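PDB 4R7S: tetratricopeptide repeat protein from Parabacteroides merdae ATCC 43184, which is of unknown function but, as a helical tetratricopeptide repeat protein, probably serves as a scaffold for binding other proteins or peptides. Local coordinates for residues H108-Y113 / S142-L147; W127-F132 / K154-Y159; Y168-M173 / I178-R183. All coordinates share one frame; numbering follows the deposited sequence.

Contact 1 of 3, residues H108-Y113 / S142-L147; sequences HQEALY and SVRARL. With EDO (1,2-ethanediol), chain I.
Gln-109 to Tyr-113 and Val-143 to Leu-147 are first turns of two helices that run nearly parallel, their axes 13° apart and 11.1 Å from each other; Tyr-113 and Ala-145 form the closest CA pair, at 6.9 Å. The N-cap residue Ser-142 accepts a bond at OG from Ala-145 N. Arg-144 spans the gap, extended from CG to NE, and lays its methylenes and guanidinium over one face of Tyr-113. Its CD sits above the ring centre, 3.9 Å from the centroid and almost on the normal, a CH-pi contact; farther along, the guanidinium stacks flat on the tyrosine but offset toward CB, with planes 16° and centres 4.6 Å apart. The ring is brought beneath it by CG lying anti to the backbone N. At the far end, Arg-144 NH1 and NH2 both grip Glu-110 OE1, the NH1 bond being shorter and straighter (2.8 Å, 160°). The oxygen lies in the guanidinium plane, yet both nitrogens approach it from the same face of the carboxylate, well out of its plane. Glu-110 OE2 accepts from O2 of an ethanediol, probably a crystallisation additive. The stack and the salt bridge thus fix the guanidinium's rotation together. Helix 125-138 touches both segments through Ile-135, helix 91-104 packs on Ala-111 and Leu-112, and helix 159-172 meets Leu-147.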
loop_
_atom_site.group_PDB
_atom_site.type_symbol
_atom_site.label_atom_id
_atom_site.label_comp_id
_atom_site.label_asym_id
_atom_site.label_seq_id
_atom_site.Cartn_x
_atom_site.Cartn_y
_atom_site.Cartn_z
ATOM N N HIS A 108 9.798 -14.928 -1.445
ATOM C CA HIS A 108 8.576 -14.461 -0.765
ATOM C C HIS A 108 7.955 -13.332 -1.603
ATOM O O HIS A 108 8.466 -12.206 -1.628
ATOM C CB HIS A 108 8.874 -14.020 0.683
ATOM C CG HIS A 108 7.649 -13.802 1.522
ATOM N ND1 HIS A 108 7.289 -12.540 1.958
ATOM C CD2 HIS A 108 6.763 -14.700 2.017
ATOM C CE1 HIS A 108 6.184 -12.699 2.665
ATOM N NE2 HIS A 108 5.830 -13.982 2.737
ATOM N N GLN A 109 6.871 -13.669 -2.318
ATOM C CA GLN A 109 6.186 -12.808 -3.287
ATOM C C GLN A 109 5.644 -11.490 -2.719
ATOM O O GLN A 109 5.797 -10.474 -3.385
ATOM C CB GLN A 109 5.082 -13.573 -4.034
ATOM C CG GLN A 109 5.682 -14.654 -4.936
ATOM C CD GLN A 109 4.672 -15.412 -5.768
ATOM O OE1 GLN A 109 3.829 -14.837 -6.456
ATOM N NE2 GLN A 109 4.794 -16.729 -5.794
ATOM N N GLU A 110 5.048 -11.468 -1.529
ATOM C CA GLU A 110 4.560 -10.188 -0.996
ATOM C C GLU A 110 5.724 -9.242 -0.705
ATOM O O GLU A 110 5.603 -8.047 -0.976
ATOM C CB GLU A 110 3.710 -10.380 0.262
ATOM C CG GLU A 110 3.126 -9.078 0.810
ATOM C CD GLU A 110 1.945 -8.508 0.044
ATOM O OE1 GLU A 110 1.355 -9.229 -0.797
ATOM O OE2 GLU A 110 1.580 -7.344 0.318
ATOM N N ALA A 111 6.835 -9.777 -0.149
ATOM C CA ALA A 111 8.028 -8.991 0.170
ATOM C C ALA A 111 8.675 -8.432 -1.119
ATOM O O ALA A 111 9.017 -7.248 -1.162
ATOM C CB ALA A 111 9.039 -9.839 0.945
ATOM N N LEU A 112 8.809 -9.279 -2.159
ATOM C CA LEU A 112 9.377 -8.900 -3.448
ATOM C C LEU A 112 8.577 -7.760 -4.078
ATOM O O LEU A 112 9.172 -6.784 -4.538
ATOM C CB LEU A 112 9.429 -10.108 -4.400
ATOM C CG LEU A 112 10.511 -11.148 -4.134
ATOM C CD1 LEU A 112 10.190 -12.441 -4.834
ATOM C CD2 LEU A 112 11.899 -10.627 -4.535
ATOM N N TYR A 113 7.240 -7.880 -4.073
ATOM C CA TYR A 113 6.340 -6.884 -4.653
ATOM C C TYR A 113 6.465 -5.550 -3.946
ATOM O O TYR A 113 6.601 -4.530 -4.610
ATOM C CB TYR A 113 4.878 -7.356 -4.621
ATOM C CG TYR A 113 3.917 -6.381 -5.268
ATOM C CD1 TYR A 113 3.974 -6.114 -6.635
ATOM C CD2 TYR A 113 2.935 -5.737 -4.519
ATOM C CE1 TYR A 113 3.112 -5.191 -7.228
ATOM C CE2 TYR A 113 2.060 -4.820 -5.103
ATOM C CZ TYR A 113 2.151 -4.553 -6.459
ATOM O OH TYR A 113 1.274 -3.669 -7.034
ATOM N N SER A 142 1.591 -14.218 -12.364
ATOM C CA SER A 142 1.450 -12.969 -11.583
ATOM C C SER A 142 1.120 -11.734 -12.425
ATOM O O SER A 142 1.896 -11.321 -13.293
ATOM C CB SER A 142 2.701 -12.683 -10.756
ATOM O OG SER A 142 2.546 -11.493 -9.999
ATOM N N VAL A 143 -0.009 -11.122 -12.111
ATOM C CA VAL A 143 -0.498 -9.915 -12.762
ATOM C C VAL A 143 0.186 -8.698 -12.144
ATOM O O VAL A 143 0.633 -7.798 -12.880
ATOM C CB VAL A 143 -2.040 -9.845 -12.604
ATOM C CG1 VAL A 143 -2.590 -8.459 -12.914
ATOM C CG2 VAL A 143 -2.730 -10.925 -13.435
ATOM N N ARG A 144 0.257 -8.652 -10.792
ATOM C CA ARG A 144 0.836 -7.495 -10.105
ATOM C C ARG A 144 2.327 -7.331 -10.402
ATOM O O ARG A 144 2.807 -6.197 -10.357
ATOM C CB ARG A 144 0.557 -7.478 -8.586
ATOM C CG ARG A 144 1.168 -8.599 -7.783
ATOM C CD ARG A 144 0.723 -8.525 -6.342
ATOM N NE ARG A 144 1.480 -9.496 -5.559
ATOM C CZ ARG A 144 1.550 -9.516 -4.235
ATOM N NH1 ARG A 144 0.872 -8.630 -3.511
ATOM N NH2 ARG A 144 2.294 -10.427 -3.619
ATOM N N ALA A 145 3.035 -8.411 -10.774
ATOM C CA ALA A 145 4.444 -8.309 -11.143
ATOM C C ALA A 145 4.582 -7.511 -12.460
ATOM O O ALA A 145 5.427 -6.619 -12.561
ATOM C CB ALA A 145 5.046 -9.684 -11.283
ATOM N N ARG A 146 3.673 -7.776 -13.417
ATOM C CA ARG A 146 3.598 -7.112 -14.719
ATOM C C ARG A 146 3.219 -5.650 -14.512
ATOM O O ARG A 146 3.808 -4.784 -15.142
ATOM C CB ARG A 146 2.620 -7.847 -15.673
ATOM C CG ARG A 146 3.118 -9.250 -16.074
ATOM C CD ARG A 146 2.336 -9.889 -17.219
ATOM N NE ARG A 146 2.816 -11.246 -17.486
ATOM C CZ ARG A 146 3.811 -11.570 -18.314
ATOM N NH1 ARG A 146 4.433 -10.633 -19.023
ATOM N NH2 ARG A 146 4.184 -12.834 -18.446
ATOM N N LEU A 147 2.318 -5.371 -13.563
ATOM C CA LEU A 147 1.917 -4.008 -13.213
ATOM C C LEU A 147 3.078 -3.248 -12.594
ATOM O O LEU A 147 3.282 -2.085 -12.901
ATOM C CB LEU A 147 0.748 -4.065 -12.241
ATOM C CG LEU A 147 -0.031 -2.786 -12.024
ATOM C CD1 LEU A 147 -0.792 -2.383 -13.278
ATOM C CD2 LEU A 147 -1.016 -2.985 -10.905
HETATM C C1 EDO I . 1.046 -3.173 -1.901
HETATM O O1 EDO I . 1.495 -2.054 -1.151
HETATM C C2 EDO I . 0.606 -4.313 -0.941
HETATM O O2 EDO I . 0.085 -5.414 -1.677
#

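Contact 2 of 3, residues W127-F132 / K154-Y159; sequences WAEQDF and KMRGNY. With EDO (1,2-ethanediol), chain D.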
loop_
_atom_site.group_PDB
_atom_site.type_symbol
_atom_site.label_atom_id
_atom_site.label_comp_id
_atom_site.label_asym_id
_atom_site.label_seq_id
_atom_site.Cartn_x
_atom_site.Cartn_y
_atom_site.Cartn_z
ATOM N N TRP A 127 16.909 -2.236 -9.493
ATOM C CA TRP A 127 16.587 -3.191 -8.419
ATOM C C TRP A 127 15.085 -3.517 -8.382
ATOM O O TRP A 127 14.753 -4.657 -8.054
ATOM C CB TRP A 127 17.074 -2.760 -7.025
ATOM C CG TRP A 127 18.538 -2.460 -6.815
ATOM C CD1 TRP A 127 19.070 -1.777 -5.757
ATOM C CD2 TRP A 127 19.650 -2.822 -7.654
ATOM N NE1 TRP A 127 20.434 -1.680 -5.888
ATOM C CE2 TRP A 127 20.820 -2.315 -7.041
ATOM C CE3 TRP A 127 19.780 -3.557 -8.846
ATOM C CZ2 TRP A 127 22.097 -2.506 -7.584
ATOM C CZ3 TRP A 127 21.036 -3.687 -9.423
ATOM C CH2 TRP A 127 22.181 -3.182 -8.785
ATOM N N ALA A 128 14.193 -2.558 -8.761
ATOM C CA ALA A 128 12.740 -2.801 -8.828
ATOM C C ALA A 128 12.436 -3.850 -9.907
ATOM O O ALA A 128 11.745 -4.838 -9.652
ATOM C CB ALA A 128 12.000 -1.516 -9.122
ATOM N N GLU A 129 13.061 -3.682 -11.070
ATOM C CA GLU A 129 12.964 -4.562 -12.228
ATOM C C GLU A 129 13.286 -6.013 -11.829
ATOM O O GLU A 129 12.521 -6.925 -12.152
ATOM C CB GLU A 129 13.950 -4.066 -13.300
ATOM C CG GLU A 129 13.547 -4.391 -14.725
ATOM C CD GLU A 129 14.618 -4.120 -15.763
ATOM O OE1 GLU A 129 15.023 -2.945 -15.921
ATOM O OE2 GLU A 129 15.053 -5.091 -16.422
ATOM N N GLN A 130 14.397 -6.208 -11.081
ATOM C CA GLN A 130 14.870 -7.523 -10.649
ATOM C C GLN A 130 13.887 -8.203 -9.662
ATOM O O GLN A 130 13.696 -9.419 -9.740
ATOM C CB GLN A 130 16.291 -7.418 -10.074
ATOM C CG GLN A 130 17.309 -7.093 -11.172
ATOM C CD GLN A 130 18.741 -6.905 -10.712
ATOM O OE1 GLN A 130 19.234 -7.589 -9.805
ATOM N NE2 GLN A 130 19.471 -6.034 -11.407
ATOM N N ASP A 131 13.207 -7.409 -8.817
ATOM C CA ASP A 131 12.210 -7.904 -7.864
ATOM C C ASP A 131 10.918 -8.326 -8.564
ATOM O O ASP A 131 10.314 -9.318 -8.151
ATOM C CB ASP A 131 11.915 -6.861 -6.768
ATOM C CG ASP A 131 12.955 -6.794 -5.650
ATOM O OD1 ASP A 131 13.884 -7.640 -5.640
ATOM O OD2 ASP A 131 12.846 -5.894 -4.798
ATOM N N PHE A 132 10.499 -7.605 -9.625
ATOM C CA PHE A 132 9.290 -8.001 -10.365
ATOM C C PHE A 132 9.607 -9.228 -11.236
ATOM O O PHE A 132 8.785 -10.148 -11.314
ATOM C CB PHE A 132 8.688 -6.839 -11.168
ATOM C CG PHE A 132 8.342 -5.641 -10.310
ATOM C CD1 PHE A 132 7.522 -5.775 -9.189
ATOM C CD2 PHE A 132 8.836 -4.378 -10.619
ATOM C CE1 PHE A 132 7.235 -4.676 -8.375
ATOM C CE2 PHE A 132 8.525 -3.268 -9.818
ATOM C CZ PHE A 132 7.729 -3.425 -8.702
ATOM N N LYS A 154 7.020 3.582 -16.678
ATOM C CA LYS A 154 6.445 4.923 -16.681
ATOM C C LYS A 154 7.366 5.888 -15.873
ATOM O O LYS A 154 7.730 6.944 -16.372
ATOM C CB LYS A 154 5.039 4.864 -16.064
ATOM C CG LYS A 154 4.473 6.242 -15.704
ATOM C CD LYS A 154 3.149 6.164 -14.968
ATOM C CE LYS A 154 3.323 6.075 -13.474
ATOM N NZ LYS A 154 2.021 5.792 -12.839
HETATM N N MSE A 155 7.763 5.513 -14.645
HETATM C CA MSE A 155 8.616 6.376 -13.802
HETATM C C MSE A 155 10.027 6.602 -14.400
HETATM O O MSE A 155 10.642 7.647 -14.151
HETATM C CB MSE A 155 8.719 5.820 -12.389
HETATM C CG MSE A 155 7.371 5.752 -11.655
HETATM SE SE MSE A 155 6.297 7.397 -11.594
HETATM C CE MSE A 155 7.731 8.704 -11.057
ATOM N N ARG A 156 10.525 5.625 -15.184
ATOM C CA ARG A 156 11.801 5.661 -15.908
ATOM C C ARG A 156 11.745 6.547 -17.167
ATOM O O ARG A 156 12.781 6.869 -17.743
ATOM C CB ARG A 156 12.115 4.250 -16.385
ATOM C CG ARG A 156 12.880 3.440 -15.448
ATOM C CD ARG A 156 13.893 2.675 -16.231
ATOM N NE ARG A 156 13.376 1.387 -16.657
ATOM C CZ ARG A 156 13.853 0.232 -16.233
ATOM N NH1 ARG A 156 14.855 0.200 -15.360
ATOM N NH2 ARG A 156 13.340 -0.908 -16.684
ATOM N N GLY A 157 10.542 6.827 -17.640
ATOM C CA GLY A 157 10.318 7.569 -18.876
ATOM C C GLY A 157 10.189 6.671 -20.100
ATOM O O GLY A 157 10.185 7.187 -21.221
ATOM N N ASN A 158 10.080 5.318 -19.923
ATOM C CA ASN A 158 9.901 4.402 -21.070
ATOM C C ASN A 158 8.421 4.181 -21.246
ATOM O O ASN A 158 7.911 3.083 -21.017
ATOM C CB ASN A 158 10.683 3.061 -20.925
ATOM C CG ASN A 158 12.182 3.219 -20.798
ATOM O OD1 ASN A 158 12.780 4.243 -21.178
ATOM N ND2 ASN A 158 12.825 2.202 -20.246
ATOM N N TYR A 159 7.741 5.262 -21.639
ATOM C CA TYR A 159 6.302 5.394 -21.788
ATOM C C TYR A 159 5.696 4.382 -22.734
ATOM O O TYR A 159 4.633 3.854 -22.426
ATOM C CB TYR A 159 5.943 6.822 -22.220
ATOM C CG TYR A 159 6.382 7.861 -21.206
ATOM C CD1 TYR A 159 5.938 7.809 -19.889
ATOM C CD2 TYR A 159 7.258 8.888 -21.560
ATOM C CE1 TYR A 159 6.368 8.735 -18.938
ATOM C CE2 TYR A 159 7.667 9.846 -20.624
ATOM C CZ TYR A 159 7.222 9.759 -19.309
ATOM O OH TYR A 159 7.642 10.651 -18.344
HETATM C C1 EDO D . 1.365 4.807 -9.425
HETATM O O1 EDO D . 2.722 5.161 -9.665
HETATM C C2 EDO D . 1.225 3.320 -8.954
HETATM O O2 EDO D . 1.862 3.062 -7.706
#
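A salt bridge between Glu-129 and Arg-156 links the two successive helices 125-138 and 143-156 of this tetratricopeptide repeat array, close to the C-terminal end of the second. That helix ends in a Schellman motif, in which Gly-157 takes a positive phi of 92°. The backbones stand well apart, 10.9 Å between the CA atoms of Glu-129 and Arg-156, and only the side chains bridge the distance. Glu-129 reaches out extended beyond CG, whereas Arg-156 is bent at chi2 and chi3. Arg-156 NH2 donates to Glu-129 OE1 at 2.8 Å with an N-H...O angle of 154°; NH1 adds a weak bond to the same oxygen at 3.2 Å. OE1 lies near the guanidinium plane, but NH2 meets it from above the carboxylate plane, and the two planes are almost perpendicular (87°). Arg-156 NE pairs with Glu-153 OE1, which also accepts from Asn-158 ND2. The closest approaches are those of OE1 to NH2 and NH1, with little apolar contact, so the link is chiefly electrostatic; it lies at the surface, where solvent would be expected to screen it. Arg-156 probably divides its charge between Glu-129 and Glu-153, the latter holding NE while NH1 and NH2 turn their edge to Glu-129 OE1.

Contact 3 of 3, residues Y168-M173 / I178-R183; sequences YLISEM and ILYEGR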
loop_
_atom_site.group_PDB
_atom_site.type_symbol
_atom_site.label_atom_id
_atom_site.label_comp_id
_atom_site.label_asym_id
_atom_site.label_seq_id
_atom_site.Cartn_x
_atom_site.Cartn_y
_atom_site.Cartn_z
ATOM N N TYR A 168 -1.689 -4.677 -22.696
ATOM C CA TYR A 168 -1.753 -6.124 -22.600
ATOM C C TYR A 168 -2.646 -6.553 -21.425
ATOM O O TYR A 168 -3.528 -7.388 -21.622
ATOM C CB TYR A 168 -0.343 -6.748 -22.494
ATOM C CG TYR A 168 -0.378 -8.225 -22.155
ATOM C CD1 TYR A 168 -0.941 -9.151 -23.038
ATOM C CD2 TYR A 168 0.076 -8.691 -20.921
ATOM C CE1 TYR A 168 -1.010 -10.507 -22.720
ATOM C CE2 TYR A 168 0.052 -10.055 -20.609
ATOM C CZ TYR A 168 -0.504 -10.957 -21.508
ATOM O OH TYR A 168 -0.555 -12.300 -21.213
ATOM N N LEU A 169 -2.415 -5.986 -20.220
ATOM C CA LEU A 169 -3.152 -6.308 -18.998
ATOM C C LEU A 169 -4.638 -6.022 -19.145
ATOM O O LEU A 169 -5.457 -6.820 -18.687
ATOM C CB LEU A 169 -2.594 -5.543 -17.786
ATOM C CG LEU A 169 -1.179 -5.907 -17.322
ATOM C CD1 LEU A 169 -0.725 -5.014 -16.128
ATOM C CD2 LEU A 169 -1.068 -7.380 -16.956
ATOM N N ILE A 170 -4.982 -4.883 -19.767
ATOM C CA ILE A 170 -6.356 -4.422 -20.002
ATOM C C ILE A 170 -7.016 -5.336 -21.047
ATOM O O ILE A 170 -8.183 -5.659 -20.887
ATOM C CB ILE A 170 -6.384 -2.904 -20.393
ATOM C CG1 ILE A 170 -6.047 -2.029 -19.146
ATOM C CG2 ILE A 170 -7.718 -2.481 -21.060
ATOM C CD1 ILE A 170 -6.113 -0.512 -19.300
ATOM N N SER A 171 -6.276 -5.799 -22.069
ATOM C CA SER A 171 -6.818 -6.756 -23.055
ATOM C C SER A 171 -7.169 -8.097 -22.377
ATOM O O SER A 171 -8.155 -8.734 -22.749
ATOM C CB SER A 171 -5.831 -6.989 -24.196
ATOM O OG SER A 171 -4.993 -8.114 -23.974
ATOM N N GLU A 172 -6.360 -8.501 -21.373
ATOM C CA GLU A 172 -6.516 -9.725 -20.602
ATOM C C GLU A 172 -7.689 -9.635 -19.622
ATOM O O GLU A 172 -8.498 -10.562 -19.560
ATOM C CB GLU A 172 -5.215 -10.049 -19.863
ATOM C CG GLU A 172 -4.140 -10.635 -20.770
ATOM C CD GLU A 172 -4.512 -11.938 -21.457
ATOM O OE1 GLU A 172 -4.578 -12.980 -20.762
ATOM O OE2 GLU A 172 -4.778 -11.908 -22.681
HETATM N N MSE A 173 -7.790 -8.520 -18.871
HETATM C CA MSE A 173 -8.860 -8.241 -17.911
HETATM C C MSE A 173 -9.534 -6.914 -18.306
HETATM O O MSE A 173 -9.298 -5.887 -17.660
HETATM C CB MSE A 173 -8.309 -8.212 -16.472
HETATM C CG MSE A 173 -7.810 -9.566 -15.986
HETATM SE SE MSE A 173 -9.154 -11.010 -16.126
HETATM C CE MSE A 173 -10.288 -10.435 -14.618
ATOM N N ILE A 178 -9.213 -0.724 -12.176
ATOM C CA ILE A 178 -8.027 -0.098 -11.567
ATOM C C ILE A 178 -6.819 -0.047 -12.542
ATOM O O ILE A 178 -5.867 0.718 -12.334
ATOM C CB ILE A 178 -7.678 -0.801 -10.219
ATOM C CG1 ILE A 178 -7.015 0.151 -9.226
ATOM C CG2 ILE A 178 -6.894 -2.096 -10.389
ATOM C CD1 ILE A 178 -7.930 1.330 -8.727
ATOM N N LEU A 179 -6.871 -0.858 -13.599
ATOM C CA LEU A 179 -5.840 -0.856 -14.630
ATOM C C LEU A 179 -5.971 0.406 -15.495
ATOM O O LEU A 179 -4.965 0.958 -15.924
ATOM C CB LEU A 179 -5.930 -2.116 -15.502
ATOM C CG LEU A 179 -5.684 -3.465 -14.836
ATOM C CD1 LEU A 179 -6.015 -4.590 -15.795
ATOM C CD2 LEU A 179 -4.246 -3.593 -14.351
ATOM N N TYR A 180 -7.213 0.863 -15.729
ATOM C CA TYR A 180 -7.504 2.061 -16.521
ATOM C C TYR A 180 -7.015 3.308 -15.791
ATOM O O TYR A 180 -6.632 4.278 -16.433
ATOM C CB TYR A 180 -8.997 2.171 -16.826
ATOM C CG TYR A 180 -9.522 1.139 -17.792
ATOM C CD1 TYR A 180 -9.919 -0.119 -17.350
ATOM C CD2 TYR A 180 -9.693 1.439 -19.142
ATOM C CE1 TYR A 180 -10.429 -1.074 -18.232
ATOM C CE2 TYR A 180 -10.219 0.500 -20.033
ATOM C CZ TYR A 180 -10.579 -0.761 -19.573
ATOM O OH TYR A 180 -11.087 -1.713 -20.433
ATOM N N GLU A 181 -6.993 3.257 -14.456
ATOM C CA GLU A 181 -6.495 4.312 -13.565
ATOM C C GLU A 181 -4.971 4.444 -13.700
ATOM O O GLU A 181 -4.442 5.565 -13.698
ATOM C CB GLU A 181 -6.886 4.034 -12.106
ATOM C CG GLU A 181 -8.378 4.203 -11.832
ATOM C CD GLU A 181 -8.776 4.603 -10.420
ATOM O OE1 GLU A 181 -7.871 4.859 -9.589
ATOM O OE2 GLU A 181 -9.997 4.678 -10.149
ATOM N N GLY A 182 -4.297 3.310 -13.838
ATOM C CA GLY A 182 -2.851 3.251 -14.036
ATOM C C GLY A 182 -2.477 3.749 -15.421
ATOM O O GLY A 182 -1.585 4.587 -15.570
ATOM N N ARG A 183 -3.208 3.273 -16.444
ATOM C CA ARG A 183 -2.980 3.691 -17.820
ATOM C C ARG A 183 -3.278 5.180 -17.985
ATOM O O ARG A 183 -2.499 5.858 -18.669
ATOM C CB ARG A 183 -3.794 2.853 -18.831
ATOM C CG ARG A 183 -3.302 3.073 -20.251
ATOM C CD ARG A 183 -3.872 2.082 -21.232
ATOM N NE ARG A 183 -5.286 2.329 -21.437
ATOM C CZ ARG A 183 -6.065 1.571 -22.188
ATOM N NH1 ARG A 183 -5.562 0.527 -22.829
ATOM N NH2 ARG A 183 -7.351 1.861 -22.322
#
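Helix 168-172 and the helical segment 178-183 run antiparallel, with axes 10.0 Å apart at closest approach and a signed crossing angle of -160°; Ile-170 and Leu-179 are the nearest pair, 6.5 Å between their CA atoms. Ile-170 is the central side chain, and its branches go to different partners. Its CG1 lies against Leu-179 CB at 3.6 Å as the two side chains slide past each other in opposite directions. CG1 is anti to the carbonyl carbon (chi1 -72°) and the chain continues extended, carrying the terminal CD1 into the corner formed by two flat groups. One is the Tyr-180 ring, over whose face CD1 sits in a CH-pi contact, 4.1 Å from the centroid and 10° off the normal. The other is the Arg-183 guanidinium, with CD1 3.5 Å above its plane, over its centre. The CG2 branch reaches the outer end of the tyrosine, 3.5 Å from Tyr-180 OH. The CD1 of Leu-179 rests on Leu-169, 3.7 Å from Leu-169 O, and borders Met-173 (selenomethionine) more loosely. Both polar groups beside Ile-170 have partners elsewhere: Tyr-180 OH bonds to Pro-174 O in the connecting turn, and Arg-183 forms a salt bridge to Asp-199 through NH2 and a hydrogen bond to Asn-167 through NH1. The buried interface is therefore held by dispersion between the segments, while these outside bonds are consistent with holding the phenol and guanidinium with a face to the isoleucine methyl.

How the contacts relate
Helix 143-156 takes part in contacts 1 and 2: its first turn meets helix 109-121 and its end meets helix 125-138, with the two centres 13 Å apart. They also touch directly, Ala-145 O lying 3.6 Å from Phe-132 CB. Contact 3 joins helix 159-172 to helix 178-189, later in the chain. Its hydrophobic layer adjoins contact 1 through Leu-147 CD1, which is 3.8 Å from Leu-179 CD2. Contacts 2 and 3 do not touch, their nearest atoms being about 5 Å apart. Both join successive helices, one by a surface salt bridge and the other by a buried apolar pairing, while contact 1 spans next-but-one helices across helix 125-138; the ethanediols mark no known functional site.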